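Local coordinates for carboxylesterase (Est-2) (Archaeoglobus fulgidus, PDB 5FRD), which is a thermophilic carboxylesterase of the alpha/beta hydrolase family that probably hydrolyses carboxylic esters and binds a coenzyme A molecule near its active site, at residues 92-100 and 175-186; 110-118 and 203-211. All coordinates share one frame; numbering follows the deposited sequence. Where two conformers were deposited one is given.

Contact 1: residues 92-100 and 175-186; sequences GAVAQKLYL and FDLLEDYRNGKL. With COA (coenzyme A), chain C.
The helix leaving the probable nucleophile elbow of this alpha/beta hydrolase, 90-101, turns A93, Q96 and L100 toward segment 175-186, which carries L178 of the coenzyme A pocket. A93 CB sits 3.5 Å from the centroid of the F175 ring, almost on its normal, in a CH-pi contact. F175 has CG anti to the backbone N (chi1 175°), which lays the ring flat over that methyl, while the bent K97 chain, in one of its two conformers, brings CE to the ring edge. One turn further, the Q96 amide is held at both ends. Y181 OH donates to its OE1 at 2.7 Å, tilted 31° from the carbonyl plane; its NE2 gives a bond of 3.1 Å to G92 O, which the Q96 backbone N reaches from the opposite face. These bonds oppose a flip of the amide. Beyond them the contact is aliphatic: one conformer of L100 meets L177 tip to tip, CD1 to CD1 4.0 Å, with L100 CD2 3.9 Å from L186 CG. V65 of helix 65-79 packs against A93 and K97, Y99 touches strand 106-112, and Q96 and L178 reach F211 and F210 of helix 205-214.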
loop_
_atom_site.group_PDB
_atom_site.type_symbol
_atom_site.label_atom_id
_atom_site.label_comp_id
_atom_site.label_asym_id
_atom_site.label_seq_id
_atom_site.Cartn_x
_atom_site.Cartn_y
_atom_site.Cartn_z
ATOM N N GLY A 92 2.432 -0.818 2.442
ATOM C CA GLY A 92 3.125 0.081 3.354
ATOM C C GLY A 92 4.312 -0.580 4.028
ATOM O O GLY A 92 5.301 0.091 4.319
ATOM N N ALA A 93 4.222 -1.871 4.281
ATOM C CA ALA A 93 5.378 -2.658 4.782
ATOM C C ALA A 93 6.447 -2.716 3.701
ATOM O O ALA A 93 7.648 -2.514 3.958
ATOM C CB ALA A 93 4.959 -4.038 5.225
ATOM N N VAL A 94 6.032 -2.992 2.476
ATOM C CA VAL A 94 6.931 -2.993 1.317
ATOM C C VAL A 94 7.574 -1.623 1.172
ATOM O O VAL A 94 8.794 -1.539 0.985
ATOM C CB VAL A 94 6.192 -3.422 0.034
ATOM C CG1 VAL A 94 7.083 -3.246 -1.190
ATOM C CG2 VAL A 94 5.717 -4.856 0.153
ATOM N N ALA A 95 6.804 -0.539 1.303
ATOM C CA ALA A 95 7.358 0.803 1.233
ATOM C C ALA A 95 8.424 1.066 2.292
ATOM O O ALA A 95 9.436 1.700 1.985
ATOM C CB ALA A 95 6.244 1.844 1.340
ATOM N N GLN A 96 8.187 0.628 3.524
ATOM C CA GLN A 96 9.157 0.828 4.584
ATOM C C GLN A 96 10.449 0.070 4.261
ATOM O O GLN A 96 11.537 0.665 4.389
ATOM C CB GLN A 96 8.596 0.358 5.919
ATOM C CG GLN A 96 7.484 1.237 6.444
ATOM C CD GLN A 96 6.789 0.606 7.613
ATOM O OE1 GLN A 96 7.312 0.611 8.724
ATOM N NE2 GLN A 96 5.628 0.010 7.380
ATOM N N LYS A 97 10.357 -1.190 3.832
ATOM C CA LYS A 97 11.542 -1.958 3.466
ATOM C C LYS A 97 12.241 -1.363 2.252
ATOM O O LYS A 97 13.494 -1.353 2.183
ATOM C CB LYS A 97 11.239 -3.432 3.285
ATOM C CG LYS A 97 10.800 -4.140 4.549
ATOM C CD LYS A 97 11.888 -4.296 5.604
ATOM C CE LYS A 97 11.652 -5.525 6.466
ATOM N NZ LYS A 97 12.929 -5.961 7.089
ATOM N N LEU A 98 11.483 -0.843 1.295
ATOM C CA LEU A 98 12.045 -0.170 0.146
ATOM C C LEU A 98 12.877 1.042 0.574
ATOM O O LEU A 98 13.996 1.248 0.074
ATOM C CB LEU A 98 10.932 0.219 -0.833
ATOM C CG LEU A 98 11.302 0.907 -2.137
ATOM C CD1 LEU A 98 10.197 0.722 -3.179
ATOM C CD2 LEU A 98 11.578 2.382 -1.950
ATOM N N TYR A 99 12.334 1.861 1.469
ATOM C CA TYR A 99 13.051 3.023 1.974
ATOM C C TYR A 99 14.327 2.591 2.684
ATOM O O TYR A 99 15.378 3.209 2.487
ATOM C CB TYR A 99 12.164 3.883 2.894
ATOM C CG TYR A 99 12.967 5.000 3.522
ATOM C CD1 TYR A 99 13.336 6.097 2.784
ATOM C CD2 TYR A 99 13.410 4.900 4.817
ATOM C CE1 TYR A 99 14.121 7.108 3.327
ATOM C CE2 TYR A 99 14.183 5.899 5.378
ATOM C CZ TYR A 99 14.504 7.001 4.634
ATOM O OH TYR A 99 15.278 7.988 5.236
ATOM N N LEU A 100 14.269 1.564 3.506
ATOM C CA LEU A 100 15.460 1.123 4.245
ATOM C C LEU A 100 16.579 0.582 3.361
ATOM O O LEU A 100 17.763 0.809 3.663
ATOM C CB LEU A 100 15.074 0.154 5.348
ATOM C CG LEU A 100 14.181 0.845 6.393
ATOM C CD1 LEU A 100 13.540 -0.198 7.289
ATOM C CD2 LEU A 100 14.911 1.921 7.210
ATOM N N PHE A 175 5.986 -9.592 9.523
ATOM C CA PHE A 175 6.614 -8.305 9.384
ATOM C C PHE A 175 6.641 -7.567 10.726
ATOM O O PHE A 175 5.608 -7.367 11.361
ATOM C CB PHE A 175 5.841 -7.475 8.335
ATOM C CG PHE A 175 6.333 -6.068 8.203
ATOM C CD1 PHE A 175 7.503 -5.787 7.509
ATOM C CD2 PHE A 175 5.622 -5.025 8.778
ATOM C CE1 PHE A 175 7.949 -4.501 7.406
ATOM C CE2 PHE A 175 6.071 -3.730 8.665
ATOM C CZ PHE A 175 7.225 -3.472 7.978
ATOM N N ASP A 176 7.832 -7.139 11.138
ATOM C CA ASP A 176 8.003 -6.501 12.444
ATOM C C ASP A 176 9.235 -5.604 12.465
ATOM O O ASP A 176 10.373 -6.097 12.540
ATOM C CB ASP A 176 8.109 -7.574 13.540
ATOM C CG ASP A 176 8.243 -6.982 14.929
ATOM O OD1 ASP A 176 7.845 -5.815 15.147
ATOM O OD2 ASP A 176 8.780 -7.679 15.808
ATOM N N LEU A 177 8.991 -4.295 12.427
ATOM C CA LEU A 177 10.007 -3.283 12.614
ATOM C C LEU A 177 9.756 -2.477 13.900
ATOM O O LEU A 177 10.399 -1.450 14.101
ATOM C CB LEU A 177 10.003 -2.336 11.424
ATOM C CG LEU A 177 10.403 -2.893 10.066
ATOM C CD1 LEU A 177 10.295 -1.833 8.990
ATOM C CD2 LEU A 177 11.820 -3.461 10.084
ATOM N N LEU A 178 8.858 -2.926 14.761
ATOM C CA LEU A 178 8.337 -2.062 15.833
ATOM C C LEU A 178 9.466 -1.595 16.787
ATOM O O LEU A 178 9.595 -0.405 17.054
ATOM C CB LEU A 178 7.229 -2.796 16.585
ATOM C CG LEU A 178 6.386 -2.020 17.584
ATOM C CD1 LEU A 178 5.499 -1.036 16.853
ATOM C CD2 LEU A 178 5.537 -2.983 18.419
ATOM N N GLU A 179 10.255 -2.528 17.273
ATOM C CA GLU A 179 11.302 -2.191 18.239
ATOM C C GLU A 179 12.382 -1.330 17.614
ATOM O O GLU A 179 12.926 -0.469 18.279
ATOM C CB GLU A 179 11.869 -3.455 18.915
ATOM C CG GLU A 179 10.879 -4.093 19.884
ATOM C CD GLU A 179 10.496 -3.178 21.042
ATOM O OE1 GLU A 179 11.388 -2.481 21.580
ATOM O OE2 GLU A 179 9.296 -3.147 21.400
ATOM N N ASP A 180 12.671 -1.551 16.332
ATOM C CA ASP A 180 13.650 -0.737 15.624
ATOM C C ASP A 180 13.220 0.725 15.529
ATOM O O ASP A 180 14.043 1.623 15.614
ATOM C CB ASP A 180 13.921 -1.311 14.236
ATOM C CG ASP A 180 14.648 -2.657 14.267
ATOM O OD1 ASP A 180 15.208 -3.057 15.304
ATOM O OD2 ASP A 180 14.674 -3.324 13.216
ATOM N N TYR A 181 11.922 0.991 15.360
ATOM C CA TYR A 181 11.438 2.341 15.499
ATOM C C TYR A 181 11.558 2.814 16.957
ATOM O O TYR A 181 12.000 3.920 17.186
ATOM C CB TYR A 181 9.963 2.472 15.081
ATOM C CG TYR A 181 9.685 2.569 13.598
ATOM C CD1 TYR A 181 9.755 3.782 12.932
ATOM C CD2 TYR A 181 9.277 1.448 12.890
ATOM C CE1 TYR A 181 9.456 3.872 11.569
ATOM C CE2 TYR A 181 8.984 1.522 11.531
ATOM C CZ TYR A 181 9.057 2.723 10.892
ATOM O OH TYR A 181 8.769 2.773 9.539
ATOM N N ARG A 182 11.102 1.987 17.889
ATOM C CA ARG A 182 11.019 2.361 19.318
ATOM C C ARG A 182 12.382 2.743 19.884
ATOM O O ARG A 182 12.477 3.696 20.642
ATOM C CB ARG A 182 10.407 1.220 20.147
ATOM C CG ARG A 182 8.889 1.221 20.232
ATOM C CD ARG A 182 8.396 -0.031 20.952
ATOM N NE ARG A 182 6.952 -0.035 21.217
ATOM C CZ ARG A 182 6.232 -1.106 21.565
ATOM N NH1 ARG A 182 6.791 -2.309 21.695
ATOM N NH2 ARG A 182 4.924 -0.974 21.781
ATOM N N ASN A 183 13.416 1.985 19.515
ATOM C CA ASN A 183 14.760 2.170 20.086
ATOM C C ASN A 183 15.622 3.140 19.307
ATOM O O ASN A 183 16.807 3.297 19.587
ATOM C CB ASN A 183 15.468 0.822 20.291
ATOM C CG ASN A 183 15.882 0.146 18.994
ATOM O OD1 ASN A 183 15.979 0.765 17.935
ATOM N ND2 ASN A 183 16.113 -1.149 19.075
ATOM N N GLY A 184 15.031 3.758 18.296
ATOM C CA GLY A 184 15.647 4.850 17.595
ATOM C C GLY A 184 16.633 4.437 16.537
ATOM O O GLY A 184 17.294 5.311 16.007
ATOM N N LYS A 185 16.777 3.139 16.244
ATOM C CA LYS A 185 17.742 2.667 15.234
ATOM C C LYS A 185 17.264 2.979 13.824
ATOM O O LYS A 185 18.049 3.387 12.967
ATOM C CB LYS A 185 18.051 1.154 15.333
ATOM C CG LYS A 185 18.985 0.776 16.479
ATOM C CD LYS A 185 19.497 -0.649 16.334
ATOM C CE LYS A 185 19.698 -1.286 17.704
ATOM N NZ LYS A 185 20.465 -2.559 17.643
ATOM N N LEU A 186 15.964 2.797 13.606
ATOM C CA LEU A 186 15.335 3.039 12.333
ATOM C C LEU A 186 14.954 4.495 12.281
ATOM O O LEU A 186 14.175 5.007 13.114
ATOM C CB LEU A 186 14.082 2.198 12.226
ATOM C CG LEU A 186 13.494 2.007 10.854
ATOM C CD1 LEU A 186 12.537 0.829 10.928
ATOM C CD2 LEU A 186 12.810 3.244 10.280
HETATM N N1A COA C . 1.971 -0.054 15.883
HETATM C C2A COA C . 1.984 0.244 17.190
HETATM N N3A COA C . 1.837 -0.699 18.128
HETATM C C4A COA C . 1.692 -1.999 17.787
HETATM C C5A COA C . 1.673 -2.404 16.396
HETATM C C6A COA C . 1.842 -1.336 15.426
HETATM N N6A COA C . 1.827 -1.629 14.109
HETATM N N7A COA C . 1.492 -3.732 16.326
HETATM C C8A COA C . 1.435 -4.151 17.603
HETATM N N9A COA C . 1.548 -3.112 18.456
HETATM C C1B COA C . 1.485 -3.215 19.927
HETATM C C2B COA C . 0.067 -3.528 20.307
HETATM O O2B COA C . -0.691 -2.322 20.393
HETATM C C3B COA C . 0.262 -4.286 21.609
HETATM O O3B COA C . 0.417 -3.347 22.671
HETATM P P3B COA C . -0.312 -3.529 24.103
HETATM O O7A COA C . 0.325 -4.807 24.609
HETATM O O8A COA C . -1.784 -3.617 23.755
HETATM O O9A COA C . 0.062 -2.268 24.850
HETATM C C4B COA C . 1.561 -5.039 21.395
HETATM O O4B COA C . 2.265 -4.307 20.372
HETATM C C5B COA C . 1.390 -6.488 20.970
HETATM O O5B COA C . 0.606 -6.537 19.767
HETATM P P1A COA C . 0.856 -7.665 18.652
HETATM O O1A COA C . 2.293 -7.830 18.375
HETATM O O2A COA C . -0.041 -7.256 17.483
HETATM O O3A COA C . 0.376 -9.078 19.250
HETATM P P2A COA C . -1.005 -9.477 19.974
HETATM O O4A COA C . -0.831 -10.961 20.141
HETATM O O5A COA C . -1.282 -8.542 21.111
HETATM O O6A COA C . -2.207 -9.176 18.932
HETATM C CBP COA C . -3.586 -9.374 17.020
HETATM C CCP COA C . -2.336 -9.897 17.714
HETATM C CDP COA C . -3.711 -10.082 15.672
HETATM C CEP COA C . -4.807 -9.702 17.904
HETATM C CAP COA C . -3.445 -7.845 16.813
HETATM O OAP COA C . -2.207 -7.546 16.117
HETATM C C9P COA C . -4.614 -7.253 16.056
HETATM O O9P COA C . -5.711 -7.197 16.570
HETATM N N8P COA C . -4.359 -6.774 14.825
HETATM C C7P COA C . -5.331 -6.026 14.024
HETATM C C6P COA C . -6.174 -6.893 13.096
HETATM C C5P COA C . -5.497 -7.511 11.888
HETATM O O5P COA C . -5.634 -8.716 11.640
HETATM N N4P COA C . -4.815 -6.690 11.085
HETATM C C3P COA C . -4.222 -7.127 9.842
HETATM C C2P COA C . -2.947 -6.358 9.590
HETATM S S1P COA C . -2.311 -6.810 7.961
#

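Contact 2: residues 110-118 and 203-211; sequences VLVGTGARL and TPLKYHEFF. With COA (coenzyme A), chain C.
T203 meets the loop after strand 110-112 first: its CG2 lies 3.8 Å from L118 CD2, while OG1 sits close to G113 C but bonds to D200. Y207 follows, its ring sandwiched. P204 CD lies 3.6 Å above the centre of one face, and the adenine amine N6A of coenzyme A 3.3 Å above the other; T114 O comes to the edge, in the ring plane. G115 runs so close to this ring that a CB there would clash with Y207 CD2. The amine also donates to R117 O, N6A to O 2.9 Å, and a water links it to A116 N and Y207 O. With an alanine replacing Y207, the adenine amine would probably lose the ring face covering it, and a gap would open toward P204. H208 spans backbone to backbone: T114 N donates to NE2 at 3.0 Å (154°), and ND1 donates in the ring plane to P204 O, which suggests a neutral imidazole. F210, with CG anti to the backbone N (chi1 177°), sends its ring toward A116, CE2 to CB 3.8 Å, and keeps its own CB against the adenine. F211 ends the run with L111 CD1 3.7 Å from its ring centroid, nearly on the normal, while the water lies offset over the opposite face. Helix 205-211 runs at 162° to strand 110-112, the layering of an alpha/beta hydrolase; the loop past the strand and the first turns of helix 205-214 help form the adenine pocket, and T203 links this corner to the probable S89-H228-D200 triad.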
loop_
_atom_site.group_PDB
_atom_site.type_symbol
_atom_site.label_atom_id
_atom_site.label_comp_id
_atom_site.label_asym_id
_atom_site.label_seq_id
_atom_site.Cartn_x
_atom_site.Cartn_y
_atom_site.Cartn_z
ATOM N N VAL A 110 4.337 7.857 1.867
ATOM C CA VAL A 110 2.938 8.011 2.227
ATOM C C VAL A 110 2.522 6.645 2.717
ATOM O O VAL A 110 2.481 5.681 1.966
ATOM C CB VAL A 110 2.098 8.531 1.092
ATOM C CG1 VAL A 110 0.641 8.653 1.557
ATOM C CG2 VAL A 110 2.628 9.838 0.551
ATOM N N LEU A 111 2.261 6.533 4.013
ATOM C CA LEU A 111 1.947 5.295 4.687
ATOM C C LEU A 111 0.450 5.310 4.953
ATOM O O LEU A 111 -0.041 6.132 5.733
ATOM C CB LEU A 111 2.725 5.182 5.987
ATOM C CG LEU A 111 4.239 5.189 5.803
ATOM C CD1 LEU A 111 4.897 5.231 7.174
ATOM C CD2 LEU A 111 4.716 3.980 4.993
ATOM N N VAL A 112 -0.272 4.432 4.288
ATOM C CA VAL A 112 -1.721 4.412 4.292
ATOM C C VAL A 112 -2.200 3.097 4.891
ATOM O O VAL A 112 -1.881 2.022 4.381
ATOM C CB VAL A 112 -2.294 4.525 2.859
ATOM C CG1 VAL A 112 -3.803 4.667 2.934
ATOM C CG2 VAL A 112 -1.673 5.696 2.083
ATOM N N GLY A 113 -3.003 3.149 5.962
ATOM C CA GLY A 113 -3.572 1.929 6.507
ATOM C C GLY A 113 -2.520 0.834 6.683
ATOM O O GLY A 113 -2.638 -0.281 6.134
ATOM N N THR A 114 -1.459 1.135 7.421
ATOM C CA THR A 114 -0.360 0.218 7.570
ATOM C C THR A 114 0.199 0.287 8.972
ATOM O O THR A 114 -0.481 0.752 9.877
ATOM C CB THR A 114 0.658 0.467 6.423
ATOM O OG1 THR A 114 1.656 -0.568 6.404
ATOM C CG2 THR A 114 1.324 1.800 6.524
ATOM N N GLY A 115 1.386 -0.259 9.191
ATOM C CA GLY A 115 1.930 -0.347 10.537
ATOM C C GLY A 115 3.367 -0.795 10.506
ATOM O O GLY A 115 3.871 -1.329 9.499
ATOM N N ALA A 116 4.035 -0.589 11.625
ATOM C CA ALA A 116 5.399 -1.094 11.836
ATOM C C ALA A 116 5.461 -2.578 12.153
ATOM O O ALA A 116 6.513 -3.193 12.080
ATOM C CB ALA A 116 6.062 -0.302 12.949
ATOM N N ARG A 117 4.317 -3.166 12.453
ATOM C CA ARG A 117 4.135 -4.577 12.714
ATOM C C ARG A 117 2.708 -4.902 12.278
ATOM O O ARG A 117 1.775 -4.118 12.581
ATOM C CB ARG A 117 4.302 -4.879 14.205
ATOM C CG ARG A 117 4.245 -6.363 14.542
ATOM C CD ARG A 117 4.210 -6.589 16.048
ATOM N NE ARG A 117 5.530 -6.367 16.636
ATOM C CZ ARG A 117 5.802 -6.479 17.934
ATOM N NH1 ARG A 117 4.845 -6.761 18.811
ATOM N NH2 ARG A 117 7.048 -6.258 18.350
ATOM N N LEU A 118 2.544 -6.018 11.563
ATOM C CA LEU A 118 1.253 -6.329 10.931
ATOM C C LEU A 118 0.771 -7.732 11.237
ATOM O O LEU A 118 0.340 -8.488 10.353
ATOM C CB LEU A 118 1.344 -6.063 9.422
ATOM C CG LEU A 118 1.517 -4.596 9.008
ATOM C CD1 LEU A 118 1.756 -4.513 7.507
ATOM C CD2 LEU A 118 0.301 -3.751 9.386
ATOM N N THR A 203 -5.787 -1.819 10.671
ATOM C CA THR A 203 -4.590 -1.040 11.007
ATOM C C THR A 203 -5.136 0.241 11.633
ATOM O O THR A 203 -5.393 1.218 10.977
ATOM C CB THR A 203 -3.722 -0.745 9.760
ATOM O OG1 THR A 203 -4.504 -0.152 8.733
ATOM C CG2 THR A 203 -3.106 -2.004 9.209
ATOM N N PRO A 204 -5.374 0.195 12.954
ATOM C CA PRO A 204 -6.140 1.272 13.578
ATOM C C PRO A 204 -5.334 2.538 13.830
ATOM O O PRO A 204 -4.126 2.626 13.519
ATOM C CB PRO A 204 -6.611 0.636 14.887
ATOM C CG PRO A 204 -5.587 -0.376 15.184
ATOM C CD PRO A 204 -5.129 -0.922 13.866
ATOM N N LEU A 205 -5.991 3.530 14.414
ATOM C CA LEU A 205 -5.384 4.822 14.670
ATOM C C LEU A 205 -4.050 4.707 15.377
ATOM O O LEU A 205 -3.106 5.382 14.988
ATOM C CB LEU A 205 -6.323 5.669 15.514
ATOM C CG LEU A 205 -5.805 7.032 15.936
ATOM C CD1 LEU A 205 -5.524 7.921 14.718
ATOM C CD2 LEU A 205 -6.812 7.709 16.845
ATOM N N LYS A 206 -3.944 3.865 16.398
ATOM C CA LYS A 206 -2.688 3.783 17.145
ATOM C C LYS A 206 -1.505 3.376 16.291
ATOM O O LYS A 206 -0.408 3.805 16.575
ATOM C CB LYS A 206 -2.787 2.872 18.342
ATOM C CG LYS A 206 -3.611 3.451 19.482
ATOM C CD LYS A 206 -3.892 2.372 20.533
ATOM C CE LYS A 206 -5.016 2.782 21.501
ATOM N NZ LYS A 206 -4.764 2.320 22.899
ATOM N N TYR A 207 -1.722 2.576 15.240
ATOM C CA TYR A 207 -0.595 2.218 14.378
ATOM C C TYR A 207 -0.059 3.456 13.661
ATOM O O TYR A 207 1.155 3.560 13.375
ATOM C CB TYR A 207 -0.981 1.205 13.325
ATOM C CG TYR A 207 -1.291 -0.200 13.777
ATOM C CD1 TYR A 207 -1.491 -0.532 15.131
ATOM C CD2 TYR A 207 -1.384 -1.231 12.839
ATOM C CE1 TYR A 207 -1.795 -1.847 15.522
ATOM C CE2 TYR A 207 -1.694 -2.538 13.218
ATOM C CZ TYR A 207 -1.920 -2.832 14.566
ATOM O OH TYR A 207 -2.259 -4.118 14.990
ATOM N N HIS A 208 -0.953 4.393 13.350
ATOM C CA HIS A 208 -0.624 5.597 12.590
ATOM C C HIS A 208 -0.068 6.696 13.495
ATOM O O HIS A 208 0.858 7.411 13.113
ATOM C CB HIS A 208 -1.837 5.996 11.757
ATOM C CG HIS A 208 -2.175 4.942 10.749
ATOM N ND1 HIS A 208 -2.920 3.826 11.050
ATOM C CD2 HIS A 208 -1.726 4.764 9.493
ATOM C CE1 HIS A 208 -2.959 3.035 9.994
ATOM N NE2 HIS A 208 -2.238 3.585 9.041
ATOM N N GLU A 209 -0.625 6.810 14.695
ATOM C CA GLU A 209 0.013 7.669 15.697
ATOM C C GLU A 209 1.417 7.163 16.037
ATOM O O GLU A 209 2.289 7.973 16.290
ATOM C CB GLU A 209 -0.849 7.769 16.957
ATOM C CG GLU A 209 -2.092 8.614 16.800
ATOM C CD GLU A 209 -1.864 10.112 16.823
ATOM O OE1 GLU A 209 -0.700 10.575 16.804
ATOM O OE2 GLU A 209 -2.877 10.863 16.847
ATOM N N PHE A 210 1.649 5.852 15.980
ATOM C CA PHE A 210 2.998 5.312 16.256
ATOM C C PHE A 210 3.978 5.854 15.232
ATOM O O PHE A 210 5.041 6.387 15.579
ATOM C CB PHE A 210 2.990 3.796 16.255
ATOM C CG PHE A 210 4.355 3.203 16.470
ATOM C CD1 PHE A 210 4.797 2.945 17.751
ATOM C CD2 PHE A 210 5.194 2.931 15.409
ATOM C CE1 PHE A 210 6.048 2.380 17.993
ATOM C CE2 PHE A 210 6.467 2.391 15.639
ATOM C CZ PHE A 210 6.901 2.136 16.936
ATOM N N PHE A 211 3.637 5.760 13.948
ATOM C CA PHE A 211 4.491 6.383 12.936
ATOM C C PHE A 211 4.692 7.869 13.146
ATOM O O PHE A 211 5.805 8.409 13.048
ATOM C CB PHE A 211 3.891 6.219 11.525
ATOM C CG PHE A 211 3.914 4.819 10.969
ATOM C CD1 PHE A 211 5.097 4.099 10.879
ATOM C CD2 PHE A 211 2.743 4.291 10.405
ATOM C CE1 PHE A 211 5.083 2.842 10.266
ATOM C CE2 PHE A 211 2.754 3.033 9.822
ATOM C CZ PHE A 211 3.917 2.324 9.777
HETATM N N1A COA C . 1.971 -0.054 15.883
HETATM C C2A COA C . 1.984 0.244 17.190
HETATM N N3A COA C . 1.837 -0.699 18.128
HETATM C C4A COA C . 1.692 -1.999 17.787
HETATM C C5A COA C . 1.673 -2.404 16.396
HETATM C C6A COA C . 1.842 -1.336 15.426
HETATM N N6A COA C . 1.827 -1.629 14.109
HETATM N N7A COA C . 1.492 -3.732 16.326
HETATM C C8A COA C . 1.435 -4.151 17.603
HETATM N N9A COA C . 1.548 -3.112 18.456
HETATM C C1B COA C . 1.485 -3.215 19.927
HETATM C C2B COA C . 0.067 -3.528 20.307
HETATM O O2B COA C . -0.691 -2.322 20.393
HETATM C C3B COA C . 0.262 -4.286 21.609
HETATM O O3B COA C . 0.417 -3.347 22.671
HETATM P P3B COA C . -0.312 -3.529 24.103
HETATM O O7A COA C . 0.325 -4.807 24.609
HETATM O O8A COA C . -1.784 -3.617 23.755
HETATM O O9A COA C . 0.062 -2.268 24.850
HETATM C C4B COA C . 1.561 -5.039 21.395
HETATM O O4B COA C . 2.265 -4.307 20.372
HETATM C C5B COA C . 1.390 -6.488 20.970
HETATM O O5B COA C . 0.606 -6.537 19.767
HETATM P P1A COA C . 0.856 -7.665 18.652
HETATM O O1A COA C . 2.293 -7.830 18.375
HETATM O O2A COA C . -0.041 -7.256 17.483
HETATM O O3A COA C . 0.376 -9.078 19.250
HETATM P P2A COA C . -1.005 -9.477 19.974
HETATM O O4A COA C . -0.831 -10.961 20.141
HETATM O O5A COA C . -1.282 -8.542 21.111
HETATM O O6A COA C . -2.207 -9.176 18.932
HETATM C CBP COA C . -3.586 -9.374 17.020
HETATM C CCP COA C . -2.336 -9.897 17.714
HETATM C CDP COA C . -3.711 -10.082 15.672
HETATM C CEP COA C . -4.807 -9.702 17.904
HETATM C CAP COA C . -3.445 -7.845 16.813
HETATM O OAP COA C . -2.207 -7.546 16.117
HETATM C C9P COA C . -4.614 -7.253 16.056
HETATM O O9P COA C . -5.711 -7.197 16.570
HETATM N N8P COA C . -4.359 -6.774 14.825
HETATM C C7P COA C . -5.331 -6.026 14.024
HETATM C C6P COA C . -6.174 -6.893 13.096
HETATM C C5P COA C . -5.497 -7.511 11.888
HETATM O O5P COA C . -5.634 -8.716 11.640
HETATM N N4P COA C . -4.815 -6.690 11.085
HETATM C C3P COA C . -4.222 -7.127 9.842
HETATM C C2P COA C . -2.947 -6.358 9.590
HETATM S S1P COA C . -2.311 -6.810 7.961
HETATM O O HOH W 1 2.702 1.176 13.457
#

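In the fold
Contacts 1 and 2 have centres 11 Å apart and meet where both segments of contact 1 touch the loop 113-118 of contact 2. L177 N probably hydrogen-bonds to A116 O at 2.7 Å, and Q96 NE2 has G115 O as a second acceptor. D176 OD1 forms a salt bridge of 2.8 Å with R117 NE. That bridge probably helps to position the arginine, whose NH1 reaches phosphate oxygen O1A of coenzyme A at 2.8 Å, so segment 175-186 supplies a second-shell residue for the phosphate site. Both contacts also touch the adenine directly: L178 CD1 from 175-186 comes within 3.8 Å of C2A, which F210 CB from 203-211 approaches at the same distance. Toward the probable nucleophile elbow, G92 CA packs against T114 OG1, which is bonded to S89 O.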